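Local coordinates for protein tyrosine--tRNA ligase (PDB 2CYA) that probably catalyses the two-step attachment of tyrosine to tRNA(Tyr), activating the amino acid with ATP before transferring it to the acceptor end, at residues Ile20-Glu25 with Leu193-Ala198; Ala78-Lys83 with Leu163-Met168; Ile91-Arg96 with Lys352-Ala357; Thr246-Val251 with Asp255-Lys260; Glu278-Ile283 with Thr307-Leu312. All coordinates share one frame; numbering follows the deposited sequence.

Contact 1. Residues Ile20-Glu25 with Leu193-Ala198; sequences IVTEEE and LARDVA. With SO4 (sulfate ion), chain B.
Arg195 NH1 donates to two acceptors: Glu25 OE1 at 2.8 Å and the carbonyl oxygen of Pro206. The neighbouring NH2 meets Glu25 OE2 at 2.9 Å in an almost straight bond (178°), completing an end-on, two-nitrogen salt bridge in which both carboxylate oxygens use their syn lone pairs. The two flat groups lie nearly coplanar, 20° apart, so the paired bonds hold the guanidinium against rotation. Val21 O sits over one guanidinium face, 3.1 Å from Arg195 NH1 but too poorly angled for a hydrogen bond. Val21 CG1, turned anti to its own N (chi1 -173°), packs 3.5 Å from Arg195 NE. Thr22, after a cis peptide bond, is the N-cap of the helix that carries Glu25: its OG1 accepts from Glu25 N at 3.2 Å. At the same helix start a sulfate, probably from the crystallisation liquor, takes bonds from Glu23 N (2.8 Å to O3) and Glu24 N. The bridge thus ties the start of helix 23-32 to helix 188-198, which packs on helix 161-175, while Val21 pairs with Ala208 of strand 207-211.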
# COMPACT_ATOMS: atom_id res chain seq x y z
N ILE A 20 -8.42 -8.09 27.17
CA ILE A 20 -7.19 -8.74 26.76
C ILE A 20 -7.68 -9.89 25.88
O ILE A 20 -8.45 -10.73 26.34
CB ILE A 20 -6.39 -9.30 27.96
CG1 ILE A 20 -5.77 -8.15 28.76
CG2 ILE A 20 -5.28 -10.24 27.46
CD1 ILE A 20 -5.07 -8.60 30.02
N VAL A 21 -7.28 -9.89 24.61
CA VAL A 21 -7.68 -10.94 23.67
C VAL A 21 -6.47 -11.80 23.31
O VAL A 21 -5.72 -11.43 22.40
CB VAL A 21 -8.24 -10.33 22.36
CG1 VAL A 21 -8.82 -11.43 21.47
CG2 VAL A 21 -9.30 -9.28 22.66
N THR A 22 -6.25 -12.94 23.98
CA THR A 22 -7.10 -13.45 25.07
C THR A 22 -6.21 -13.65 26.30
O THR A 22 -4.99 -13.77 26.17
CB THR A 22 -7.70 -14.85 24.76
OG1 THR A 22 -6.63 -15.79 24.60
CG2 THR A 22 -8.53 -14.82 23.49
N GLU A 23 -6.83 -13.73 27.47
CA GLU A 23 -6.09 -13.90 28.72
C GLU A 23 -5.34 -15.22 28.77
O GLU A 23 -4.19 -15.29 29.22
CB GLU A 23 -7.03 -13.78 29.94
CG GLU A 23 -8.01 -12.60 29.86
CD GLU A 23 -8.70 -12.26 31.19
OE1 GLU A 23 -8.89 -13.17 32.03
OE2 GLU A 23 -9.07 -11.08 31.38
N GLU A 24 -5.97 -16.29 28.31
CA GLU A 24 -5.28 -17.57 28.35
C GLU A 24 -4.05 -17.51 27.47
O GLU A 24 -2.99 -18.04 27.83
CB GLU A 24 -6.20 -18.71 27.90
CG GLU A 24 -5.57 -20.07 28.11
CD GLU A 24 -4.93 -20.24 29.51
OE1 GLU A 24 -5.66 -20.17 30.53
OE2 GLU A 24 -3.69 -20.43 29.57
N GLU A 25 -4.16 -16.86 26.32
CA GLU A 25 -3.00 -16.74 25.45
C GLU A 25 -1.88 -15.98 26.16
O GLU A 25 -0.73 -16.41 26.13
CB GLU A 25 -3.36 -16.01 24.16
CG GLU A 25 -4.18 -16.83 23.16
CD GLU A 25 -4.68 -15.96 22.02
OE1 GLU A 25 -4.10 -14.88 21.82
OE2 GLU A 25 -5.65 -16.33 21.34
N LEU A 193 -7.94 -7.87 12.91
CA LEU A 193 -7.51 -8.20 11.56
C LEU A 193 -6.12 -8.84 11.65
O LEU A 193 -5.82 -9.80 10.92
CB LEU A 193 -7.43 -6.93 10.71
CG LEU A 193 -6.85 -7.13 9.30
CD1 LEU A 193 -7.68 -8.17 8.55
CD2 LEU A 193 -6.84 -5.79 8.58
N ALA A 194 -5.26 -8.31 12.52
CA ALA A 194 -3.91 -8.87 12.64
C ALA A 194 -3.99 -10.31 13.12
O ALA A 194 -3.32 -11.21 12.60
CB ALA A 194 -3.07 -8.05 13.62
N ARG A 195 -4.84 -10.54 14.13
CA ARG A 195 -5.00 -11.88 14.70
C ARG A 195 -5.61 -12.84 13.68
O ARG A 195 -5.25 -14.01 13.64
CB ARG A 195 -5.90 -11.83 15.94
CG ARG A 195 -5.24 -11.19 17.16
CD ARG A 195 -6.24 -11.03 18.31
NE ARG A 195 -6.86 -12.30 18.71
CZ ARG A 195 -6.26 -13.23 19.43
NH1 ARG A 195 -5.01 -13.07 19.87
NH2 ARG A 195 -6.92 -14.35 19.73
N ASP A 196 -6.54 -12.34 12.87
CA ASP A 196 -7.20 -13.19 11.88
C ASP A 196 -6.29 -13.56 10.72
O ASP A 196 -6.56 -14.50 10.00
CB ASP A 196 -8.42 -12.50 11.28
CG ASP A 196 -9.64 -12.62 12.15
OD1 ASP A 196 -9.60 -13.43 13.10
OD2 ASP A 196 -10.63 -11.92 11.87
N VAL A 197 -5.21 -12.80 10.56
CA VAL A 197 -4.30 -13.00 9.45
C VAL A 197 -2.96 -13.62 9.78
O VAL A 197 -2.33 -14.25 8.92
CB VAL A 197 -4.11 -11.61 8.75
CG1 VAL A 197 -2.75 -11.51 8.10
CG2 VAL A 197 -5.22 -11.41 7.75
N ALA A 198 -2.53 -13.48 11.02
CA ALA A 198 -1.22 -13.98 11.46
C ALA A 198 -0.83 -15.41 11.06
O ALA A 198 0.26 -15.63 10.53
CB ALA A 198 -1.11 -13.81 12.98
S SO4 B . -9.96 -15.12 27.64
O1 SO4 B . -10.84 -15.27 28.88
O2 SO4 B . -10.83 -15.48 26.44
O3 SO4 B . -9.64 -13.74 27.52
O4 SO4 B . -9.00 -16.17 27.74

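Contact 2. Residues Ala78-Lys83 with Leu163-Met168; sequences AYINDK and LIYPLM
Asn81 and Tyr165 cross at about a right angle, the amide plane tilted 30° from the phenol ring, with Asn81 ND2 3.2 Å from Tyr165 CE1. The approach is oblique, and the polar ends of both side chains turn to other partners: Asn81 ND2 and Tyr165 OH each bond to Glu43, one to either carboxylate oxygen, and Asn81 OD1 accepts from Lys162 NZ. Ile80 comes to the same ring at its edge, CG2 lying 4.0 Å from Tyr165 CD1. Its other branch, CD1, touches Met168 SD at 4.0 Å, so one isoleucine spans two residues a helical turn apart. Tyr165 reaches this position with CG anti to the backbone N (chi1 -173°), which sends the ring across to helix 75-80. The residue is predicted to bind the substrate tyrosine. A leucine in its place would probably leave Glu43 without its hydroxyl partner and open a gap beside Ile80 CG2 and the Asn81 amide. A Schellman motif ends helix 75-80 just here, Lys83 N bonding to Ala78 O. Helix 161-175 faces it on one side, helix 88-104 touches Ala78 and Tyr79, and the second subunit packs its Ile131 on Ile80.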
# COMPACT_ATOMS: atom_id res chain seq x y z
N ALA A 78 -0.38 9.13 10.82
CA ALA A 78 -0.93 10.45 11.15
C ALA A 78 -1.06 11.24 9.85
O ALA A 78 -2.04 11.97 9.64
CB ALA A 78 0.01 11.19 12.12
N TYR A 79 -0.07 11.09 8.99
CA TYR A 79 -0.13 11.78 7.71
C TYR A 79 -1.35 11.29 6.95
O TYR A 79 -2.12 12.08 6.41
CB TYR A 79 1.12 11.50 6.88
CG TYR A 79 1.10 12.18 5.52
CD1 TYR A 79 1.38 13.54 5.39
CD2 TYR A 79 0.83 11.45 4.37
CE1 TYR A 79 1.39 14.15 4.13
CE2 TYR A 79 0.84 12.05 3.11
CZ TYR A 79 1.12 13.39 3.00
OH TYR A 79 1.16 13.97 1.75
N ILE A 80 -1.54 9.98 6.91
CA ILE A 80 -2.69 9.44 6.19
C ILE A 80 -3.99 10.07 6.70
O ILE A 80 -4.87 10.38 5.90
CB ILE A 80 -2.74 7.90 6.29
CG1 ILE A 80 -1.61 7.32 5.44
CG2 ILE A 80 -4.10 7.38 5.83
CD1 ILE A 80 -1.46 5.82 5.54
N ASN A 81 -4.09 10.29 8.01
CA ASN A 81 -5.28 10.92 8.57
C ASN A 81 -5.20 12.45 8.56
O ASN A 81 -5.98 13.12 9.24
CB ASN A 81 -5.51 10.45 10.01
CG ASN A 81 -6.16 9.09 10.07
OD1 ASN A 81 -6.92 8.72 9.18
ND2 ASN A 81 -5.88 8.34 11.13
N ASP A 82 -4.26 13.00 7.80
CA ASP A 82 -4.09 14.45 7.70
C ASP A 82 -3.93 15.23 9.01
O ASP A 82 -4.28 16.42 9.07
CB ASP A 82 -5.24 15.04 6.89
CG ASP A 82 -5.27 14.52 5.46
OD1 ASP A 82 -4.24 14.66 4.76
OD2 ASP A 82 -6.32 13.98 5.06
N LYS A 83 -3.42 14.58 10.05
CA LYS A 83 -3.23 15.26 11.32
C LYS A 83 -2.23 16.40 11.12
O LYS A 83 -1.29 16.26 10.35
CB LYS A 83 -2.72 14.28 12.39
CG LYS A 83 -3.71 13.18 12.72
CD LYS A 83 -5.05 13.78 13.14
CE LYS A 83 -6.11 12.71 13.30
NZ LYS A 83 -5.61 11.57 14.15
N LEU A 163 -7.72 2.37 3.35
CA LEU A 163 -7.64 0.92 3.35
C LEU A 163 -6.20 0.50 3.62
O LEU A 163 -5.94 -0.57 4.17
CB LEU A 163 -8.10 0.34 2.02
CG LEU A 163 -9.58 -0.08 1.93
CD1 LEU A 163 -10.49 1.14 2.14
CD2 LEU A 163 -9.84 -0.72 0.58
N ILE A 164 -5.25 1.33 3.22
CA ILE A 164 -3.85 1.02 3.45
C ILE A 164 -3.47 1.14 4.93
O ILE A 164 -2.65 0.38 5.43
CB ILE A 164 -2.95 1.95 2.59
CG1 ILE A 164 -3.11 1.60 1.11
CG2 ILE A 164 -1.49 1.77 2.95
CD1 ILE A 164 -2.21 2.42 0.19
N TYR A 165 -4.11 2.09 5.62
CA TYR A 165 -3.85 2.37 7.04
C TYR A 165 -3.79 1.07 7.85
O TYR A 165 -2.75 0.71 8.37
CB TYR A 165 -4.94 3.32 7.58
CG TYR A 165 -4.72 3.84 8.98
CD1 TYR A 165 -4.35 5.16 9.20
CD2 TYR A 165 -4.92 3.01 10.09
CE1 TYR A 165 -4.18 5.65 10.50
CE2 TYR A 165 -4.74 3.49 11.39
CZ TYR A 165 -4.37 4.81 11.59
OH TYR A 165 -4.19 5.29 12.87
N PRO A 166 -4.90 0.32 7.92
CA PRO A 166 -5.00 -0.95 8.66
C PRO A 166 -3.95 -1.97 8.20
O PRO A 166 -3.39 -2.73 9.01
CB PRO A 166 -6.41 -1.45 8.34
CG PRO A 166 -7.15 -0.21 7.96
CD PRO A 166 -6.16 0.62 7.21
N LEU A 167 -3.73 -2.02 6.90
CA LEU A 167 -2.76 -2.94 6.32
C LEU A 167 -1.39 -2.62 6.93
O LEU A 167 -0.65 -3.52 7.33
CB LEU A 167 -2.72 -2.77 4.79
CG LEU A 167 -3.49 -3.72 3.86
CD1 LEU A 167 -4.64 -4.39 4.57
CD2 LEU A 167 -3.96 -2.95 2.60
N MET A 168 -1.08 -1.34 7.02
CA MET A 168 0.19 -0.90 7.61
C MET A 168 0.22 -1.15 9.11
O MET A 168 1.26 -1.50 9.66
CB MET A 168 0.41 0.60 7.35
CG MET A 168 0.86 0.90 5.91
SD MET A 168 0.97 2.66 5.61
CE MET A 168 2.36 3.09 6.75

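Contact 3. Residues Ile91-Arg96 with Lys352-Ala357; sequences IRAAAR and KRALEA
The guanidinium of Arg96 folds back over its own helix and touches Ala354 of the other: Ala93 CA lies 3.5 Å above one face, displaced toward the rim, while Arg96 NH2 comes to 3.8 Å from Ala354 CB in an oblique approach. A bend at the third torsion (chi3 -66°) turns the arginine back along the helix, placing its flat group above Ala93 instead of letting it run straight out. Ala354 CB is therefore met by two groups, the arginine and the methyl of Ala93, whose CB is 3.9 Å away. These two alanines point at each other, and their CA atoms stand 5.8 Å apart, a close approach of the helix backbones, with only methyl groups between them at this point. The contact is small, and within it the interaction is van der Waals in kind, the two methyls meeting beside the exposed Arg96. Helix 88-104 carries Ala94, which rests on Pro44 and, like Ala93, on Ile358 from the next turn of helix 349-360; Ile91 reaches helix 75-80. From helix 349-360, the C-terminal helix of the modelled chain, Leu355, its CB directed away from helix 88-104, packs against the loop residues Val47 and Val251.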
# COMPACT_ATOMS: atom_id res chain seq x y z
N ILE A 91 4.33 16.78 13.08
CA ILE A 91 3.99 15.47 13.59
C ILE A 91 5.17 14.92 14.39
O ILE A 91 4.99 14.34 15.45
CB ILE A 91 3.65 14.51 12.44
CG1 ILE A 91 2.35 14.95 11.79
CG2 ILE A 91 3.56 13.06 12.96
CD1 ILE A 91 1.92 14.09 10.60
N ARG A 92 6.38 15.14 13.88
CA ARG A 92 7.59 14.68 14.55
C ARG A 92 7.74 15.43 15.87
O ARG A 92 8.16 14.85 16.87
CB ARG A 92 8.83 14.96 13.70
CG ARG A 92 9.69 13.72 13.42
CD ARG A 92 9.57 13.27 11.97
NE ARG A 92 9.88 14.38 11.06
CZ ARG A 92 9.82 14.31 9.73
NH1 ARG A 92 9.45 13.18 9.13
NH2 ARG A 92 10.12 15.38 9.00
N ALA A 93 7.40 16.71 15.84
CA ALA A 93 7.50 17.56 17.01
C ALA A 93 6.55 17.06 18.08
O ALA A 93 6.90 17.06 19.25
CB ALA A 93 7.19 19.00 16.65
N ALA A 94 5.36 16.64 17.68
CA ALA A 94 4.39 16.13 18.64
C ALA A 94 4.94 14.86 19.30
O ALA A 94 4.69 14.62 20.48
CB ALA A 94 3.03 15.84 17.95
N ALA A 95 5.70 14.07 18.54
CA ALA A 95 6.31 12.83 19.06
C ALA A 95 7.44 13.13 20.06
O ALA A 95 7.61 12.41 21.06
CB ALA A 95 6.85 11.97 17.91
N ARG A 96 8.22 14.18 19.81
CA ARG A 96 9.29 14.52 20.75
C ARG A 96 8.66 14.95 22.08
O ARG A 96 9.18 14.66 23.15
CB ARG A 96 10.15 15.67 20.23
CG ARG A 96 10.92 15.34 18.97
CD ARG A 96 12.10 16.31 18.82
NE ARG A 96 11.66 17.68 18.60
CZ ARG A 96 11.21 18.14 17.44
NH1 ARG A 96 11.14 17.34 16.37
NH2 ARG A 96 10.82 19.41 17.34
N LYS A 352 9.36 24.05 23.96
CA LYS A 352 8.33 25.07 24.06
C LYS A 352 8.10 25.62 22.65
O LYS A 352 6.97 25.93 22.26
CB LYS A 352 8.77 26.20 25.00
CG LYS A 352 7.72 27.29 25.17
CD LYS A 352 8.06 28.25 26.32
CE LYS A 352 6.92 29.25 26.60
NZ LYS A 352 6.78 30.27 25.52
N ARG A 353 9.19 25.73 21.89
CA ARG A 353 9.15 26.21 20.52
C ARG A 353 8.34 25.27 19.65
O ARG A 353 7.51 25.71 18.85
CB ARG A 353 10.57 26.32 19.95
CG ARG A 353 11.22 27.69 20.12
CD ARG A 353 12.54 27.76 19.37
NE ARG A 353 13.65 27.15 20.10
CZ ARG A 353 14.45 26.21 19.61
NH1 ARG A 353 14.26 25.77 18.37
NH2 ARG A 353 15.45 25.74 20.35
N ALA A 354 8.58 23.98 19.80
CA ALA A 354 7.84 22.98 19.03
C ALA A 354 6.37 23.03 19.41
O ALA A 354 5.48 22.93 18.56
CB ALA A 354 8.41 21.60 19.29
N LEU A 355 6.11 23.18 20.71
CA LEU A 355 4.74 23.24 21.20
C LEU A 355 3.98 24.38 20.53
O LEU A 355 2.81 24.24 20.19
CB LEU A 355 4.73 23.44 22.72
CG LEU A 355 3.34 23.61 23.34
CD1 LEU A 355 2.51 22.34 23.11
CD2 LEU A 355 3.48 23.92 24.82
N GLU A 356 4.66 25.51 20.36
CA GLU A 356 4.03 26.67 19.75
C GLU A 356 3.83 26.48 18.24
O GLU A 356 2.80 26.85 17.69
CB GLU A 356 4.87 27.93 20.10
CG GLU A 356 5.08 28.03 21.63
CD GLU A 356 5.74 29.31 22.12
OE1 GLU A 356 6.83 29.67 21.62
OE2 GLU A 356 5.17 29.94 23.04
N ALA A 357 4.80 25.87 17.57
CA ALA A 357 4.63 25.61 16.14
C ALA A 357 3.39 24.73 16.00
O ALA A 357 2.51 25.01 15.18
CB ALA A 357 5.86 24.91 15.56

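Contact 4. Residues Thr246-Val251 with Asp255-Lys260; sequences TAVFVV and DDIRRK
In this class I synthetase the loop following the KMSKS region runs past helix 254-262, and Lys260 of that helix reaches across to bond Ala247 O. Its side chain is fully stretched beyond CG, and with CG anti to the carbonyl carbon (chi1 -66°) it delivers the ammonium to the loop. There NZ is gripped by three oxygens: Ala247 O, Pro244 O and, in a salt bridge, Asp252 OD2, which also accepts from Phe249 N. Phe249 lies across the lysine at about a right angle, its CD1 3.7 Å from Lys260 NZ in an oblique position. The Phe249 side chain also touches Lys241 of the KMSKS region, inferred to bind ATP. An alanine at Lys260 would probably leave the Ala247 and Pro244 carbonyls and the Asp252 carboxylate without their shared cation, and is likely to set the loop freer to move. Alongside, a purely apolar pair is formed where Val248 and Ile257 meet at roughly a right angle. Val248 presents CG1, which stands anti to its backbone N (chi1 -180°), and this methyl touches Ile257 CG1 at 3.7 Å. The bond from Lys260 NZ to Ala247 O is short, 2.6 Å, with a C=O...N angle of 164°.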
# COMPACT_ATOMS: atom_id res chain seq x y z
N THR A 246 -13.03 20.52 25.81
CA THR A 246 -13.49 19.18 26.14
C THR A 246 -12.33 18.23 26.44
O THR A 246 -12.55 17.03 26.65
CB THR A 246 -14.30 18.56 25.01
OG1 THR A 246 -13.46 18.36 23.86
CG2 THR A 246 -15.48 19.46 24.66
N ALA A 247 -11.11 18.76 26.42
CA ALA A 247 -9.93 17.96 26.69
C ALA A 247 -8.91 18.72 27.54
O ALA A 247 -8.70 19.92 27.35
CB ALA A 247 -9.29 17.52 25.38
N VAL A 248 -8.27 18.01 28.46
CA VAL A 248 -7.27 18.63 29.30
C VAL A 248 -5.90 18.28 28.72
O VAL A 248 -5.53 17.11 28.67
CB VAL A 248 -7.38 18.11 30.75
CG1 VAL A 248 -6.33 18.77 31.63
CG2 VAL A 248 -8.78 18.40 31.28
N PHE A 249 -5.17 19.29 28.26
CA PHE A 249 -3.84 19.03 27.70
C PHE A 249 -2.78 19.03 28.81
O PHE A 249 -2.98 19.66 29.85
CB PHE A 249 -3.49 20.06 26.64
CG PHE A 249 -4.45 20.10 25.50
CD1 PHE A 249 -5.49 21.02 25.49
CD2 PHE A 249 -4.36 19.17 24.46
CE1 PHE A 249 -6.43 21.02 24.45
CE2 PHE A 249 -5.30 19.16 23.42
CZ PHE A 249 -6.33 20.08 23.42
N VAL A 250 -1.66 18.35 28.56
CA VAL A 250 -0.62 18.27 29.56
C VAL A 250 0.04 19.61 29.80
O VAL A 250 0.88 19.72 30.68
CB VAL A 250 0.49 17.22 29.21
CG1 VAL A 250 -0.11 15.83 29.19
CG2 VAL A 250 1.13 17.56 27.88
N VAL A 251 -0.32 20.62 29.01
CA VAL A 251 0.26 21.94 29.20
C VAL A 251 -0.78 23.00 29.56
O VAL A 251 -0.48 24.19 29.50
CB VAL A 251 1.06 22.45 27.96
CG1 VAL A 251 2.29 21.56 27.72
CG2 VAL A 251 0.16 22.51 26.74
N ASP A 255 -5.55 26.98 36.12
CA ASP A 255 -6.87 27.61 35.98
C ASP A 255 -7.67 26.98 34.83
O ASP A 255 -8.88 26.79 34.96
CB ASP A 255 -6.71 29.11 35.74
CG ASP A 255 -8.05 29.83 35.73
OD1 ASP A 255 -8.36 30.52 34.74
OD2 ASP A 255 -8.80 29.72 36.73
N ASP A 256 -7.00 26.64 33.73
CA ASP A 256 -7.67 25.99 32.59
C ASP A 256 -8.24 24.65 33.07
O ASP A 256 -9.37 24.29 32.74
CB ASP A 256 -6.68 25.71 31.46
CG ASP A 256 -6.29 26.94 30.68
OD1 ASP A 256 -5.24 26.90 30.00
OD2 ASP A 256 -7.03 27.94 30.72
N ILE A 257 -7.45 23.91 33.85
CA ILE A 257 -7.91 22.63 34.37
C ILE A 257 -9.12 22.78 35.31
O ILE A 257 -10.05 21.98 35.26
CB ILE A 257 -6.75 21.89 35.10
CG1 ILE A 257 -5.66 21.51 34.10
CG2 ILE A 257 -7.27 20.62 35.77
CD1 ILE A 257 -4.44 20.85 34.73
N ARG A 258 -9.10 23.78 36.18
CA ARG A 258 -10.21 24.02 37.09
C ARG A 258 -11.49 24.36 36.31
O ARG A 258 -12.59 23.88 36.65
CB ARG A 258 -9.89 25.18 38.03
CG ARG A 258 -9.09 24.76 39.25
CD ARG A 258 -8.66 25.95 40.07
NE ARG A 258 -7.64 25.53 41.03
CZ ARG A 258 -6.44 26.10 41.17
NH1 ARG A 258 -5.60 25.62 42.07
NH2 ARG A 258 -6.10 27.14 40.42
N ARG A 259 -11.35 25.17 35.26
CA ARG A 259 -12.49 25.57 34.44
C ARG A 259 -13.07 24.38 33.69
O ARG A 259 -14.27 24.08 33.80
CB ARG A 259 -12.09 26.65 33.43
CG ARG A 259 -13.23 27.12 32.51
CD ARG A 259 -12.68 27.58 31.17
NE ARG A 259 -11.43 28.31 31.37
CZ ARG A 259 -10.32 28.13 30.67
NH1 ARG A 259 -9.25 28.86 30.97
NH2 ARG A 259 -10.26 27.25 29.68
N LYS A 260 -12.22 23.69 32.94
CA LYS A 260 -12.64 22.54 32.16
C LYS A 260 -13.29 21.45 33.00
O LYS A 260 -14.28 20.86 32.59
CB LYS A 260 -11.46 21.96 31.37
CG LYS A 260 -10.94 22.89 30.29
CD LYS A 260 -9.77 22.24 29.54
CE LYS A 260 -9.17 23.18 28.51
NZ LYS A 260 -8.18 22.44 27.67

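Contact 5. Residues Glu278-Ile283 with Thr307-Leu312; sequences EIARYI and TSYEEL
A CH-pi contact dominates: Arg281 CB lies over the centre of the Tyr309 ring, 3.4 Å from the centroid and 13° off the ring normal. The arginine, extended from CG to NE with CG anti to its N (chi1 -178°), then continues across the same ring, CD coming 3.7 Å from Tyr309 CE2. Its guanidinium is tilted 16° from the ring plane, and Tyr282 CE1 lies over one of its faces. Apolar packing adds Ala280, whose CB touches Leu312 CD1 at 4.2 Å and Tyr309 CE1 at 4.3 Å. Polar bonds serve the second segment itself. Ser308 is the N-cap of helix 309-317, its OG accepting from Glu311 N at 3.0 Å, and Thr307 OG1 donates to Glu311 OE2 at 2.7 Å; Tyr309 OH bonds to Glu313. The hydroxyl thus bonds within its own helix, and the ring face meets Arg281 through carbon; between the segments the helices are held by aliphatic and aromatic packing, without a polar bond.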
# COMPACT_ATOMS: atom_id res chain seq x y z
N GLU A 278 -14.08 8.69 35.18
CA GLU A 278 -13.08 7.96 34.39
C GLU A 278 -11.69 8.52 34.70
O GLU A 278 -10.74 7.77 34.86
CB GLU A 278 -13.35 8.12 32.89
CG GLU A 278 -14.68 7.55 32.44
CD GLU A 278 -14.93 7.74 30.96
OE1 GLU A 278 -14.51 8.78 30.40
OE2 GLU A 278 -15.57 6.86 30.35
N ILE A 279 -11.58 9.85 34.77
CA ILE A 279 -10.29 10.46 35.08
C ILE A 279 -9.83 9.98 36.46
O ILE A 279 -8.66 9.61 36.64
CB ILE A 279 -10.40 11.99 35.08
CG1 ILE A 279 -10.58 12.48 33.64
CG2 ILE A 279 -9.19 12.61 35.80
CD1 ILE A 279 -10.88 13.95 33.51
N ALA A 280 -10.74 9.97 37.42
CA ALA A 280 -10.39 9.53 38.77
C ALA A 280 -9.92 8.09 38.75
O ALA A 280 -8.89 7.74 39.33
CB ALA A 280 -11.59 9.66 39.71
N ARG A 281 -10.68 7.24 38.08
CA ARG A 281 -10.34 5.83 38.01
C ARG A 281 -9.09 5.48 37.18
O ARG A 281 -8.21 4.76 37.66
CB ARG A 281 -11.53 5.04 37.46
CG ARG A 281 -11.23 3.54 37.40
CD ARG A 281 -12.34 2.75 36.72
NE ARG A 281 -11.98 1.33 36.62
CZ ARG A 281 -12.71 0.41 36.00
NH1 ARG A 281 -13.85 0.76 35.40
NH2 ARG A 281 -12.29 -0.85 35.96
N TYR A 282 -9.03 5.98 35.96
CA TYR A 282 -7.93 5.63 35.06
C TYR A 282 -6.64 6.41 35.17
O TYR A 282 -5.59 5.93 34.76
CB TYR A 282 -8.44 5.66 33.62
CG TYR A 282 -9.56 4.67 33.38
CD1 TYR A 282 -9.46 3.35 33.83
CD2 TYR A 282 -10.73 5.05 32.71
CE1 TYR A 282 -10.48 2.44 33.63
CE2 TYR A 282 -11.76 4.14 32.51
CZ TYR A 282 -11.63 2.83 32.97
OH TYR A 282 -12.60 1.89 32.72
N ILE A 283 -6.71 7.62 35.70
CA ILE A 283 -5.54 8.45 35.83
C ILE A 283 -5.12 8.70 37.29
O ILE A 283 -3.99 8.40 37.67
CB ILE A 283 -5.76 9.79 35.12
CG1 ILE A 283 -5.96 9.54 33.62
CG2 ILE A 283 -4.57 10.69 35.35
CD1 ILE A 283 -6.26 10.80 32.84
N THR A 307 -9.39 5.81 49.55
CA THR A 307 -8.17 5.05 49.35
C THR A 307 -8.28 4.09 48.17
O THR A 307 -7.32 3.42 47.82
CB THR A 307 -7.79 4.26 50.62
OG1 THR A 307 -8.84 3.33 50.94
CG2 THR A 307 -7.61 5.20 51.79
N SER A 308 -9.46 4.03 47.57
CA SER A 308 -9.68 3.16 46.42
C SER A 308 -10.70 3.84 45.53
O SER A 308 -11.46 4.69 45.99
CB SER A 308 -10.22 1.79 46.85
OG SER A 308 -11.64 1.80 46.93
N TYR A 309 -10.72 3.47 44.25
CA TYR A 309 -11.66 4.06 43.33
C TYR A 309 -13.05 3.51 43.58
O TYR A 309 -14.03 4.26 43.54
CB TYR A 309 -11.30 3.78 41.88
CG TYR A 309 -12.41 4.17 40.94
CD1 TYR A 309 -12.65 5.51 40.65
CD2 TYR A 309 -13.29 3.22 40.43
CE1 TYR A 309 -13.74 5.90 39.88
CE2 TYR A 309 -14.39 3.60 39.65
CZ TYR A 309 -14.60 4.94 39.39
OH TYR A 309 -15.69 5.33 38.64
N GLU A 310 -13.14 2.21 43.81
CA GLU A 310 -14.43 1.57 44.04
C GLU A 310 -15.16 2.22 45.21
O GLU A 310 -16.38 2.39 45.17
CB GLU A 310 -14.25 0.07 44.29
CG GLU A 310 -15.55 -0.72 44.16
CD GLU A 310 -16.30 -0.43 42.85
OE1 GLU A 310 -15.71 -0.66 41.77
OE2 GLU A 310 -17.47 0.02 42.90
N GLU A 311 -14.41 2.59 46.25
CA GLU A 311 -15.02 3.25 47.40
C GLU A 311 -15.71 4.51 46.89
O GLU A 311 -16.90 4.71 47.11
CB GLU A 311 -13.95 3.64 48.42
CG GLU A 311 -13.41 2.50 49.26
CD GLU A 311 -12.24 2.93 50.11
OE1 GLU A 311 -12.37 3.96 50.83
OE2 GLU A 311 -11.19 2.25 50.07
N LEU A 312 -14.93 5.35 46.22
CA LEU A 312 -15.43 6.60 45.66
C LEU A 312 -16.68 6.39 44.82
O LEU A 312 -17.64 7.14 44.94
CB LEU A 312 -14.33 7.26 44.81
CG LEU A 312 -14.61 8.60 44.10
CD1 LEU A 312 -13.33 9.12 43.48
CD2 LEU A 312 -15.68 8.42 43.04

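How the contacts relate
Contacts 2 and 4 bear most directly on the catalytic site: contact 2 holds Tyr165, predicted to bind tyrosine, and Phe249 of contact 4 is about 3 Å, side chain to side chain, from Lys241, inferred to bind ATP. Their centres are 29 Å apart. Contact 3 touches both, Ile91 CD1 meeting Ala78 CB at 3.8 Å and Leu355 CD2 meeting Val251 CG1 at 3.9 Å. Contacts 4 and 5 follow in series along the chain, their nearest atoms about 5 Å apart. Contact 1 closes a loop that encloses contact 2, and stands across the chain's centre from contacts 3 and 4. Contact 5 is remote from the annotated sites.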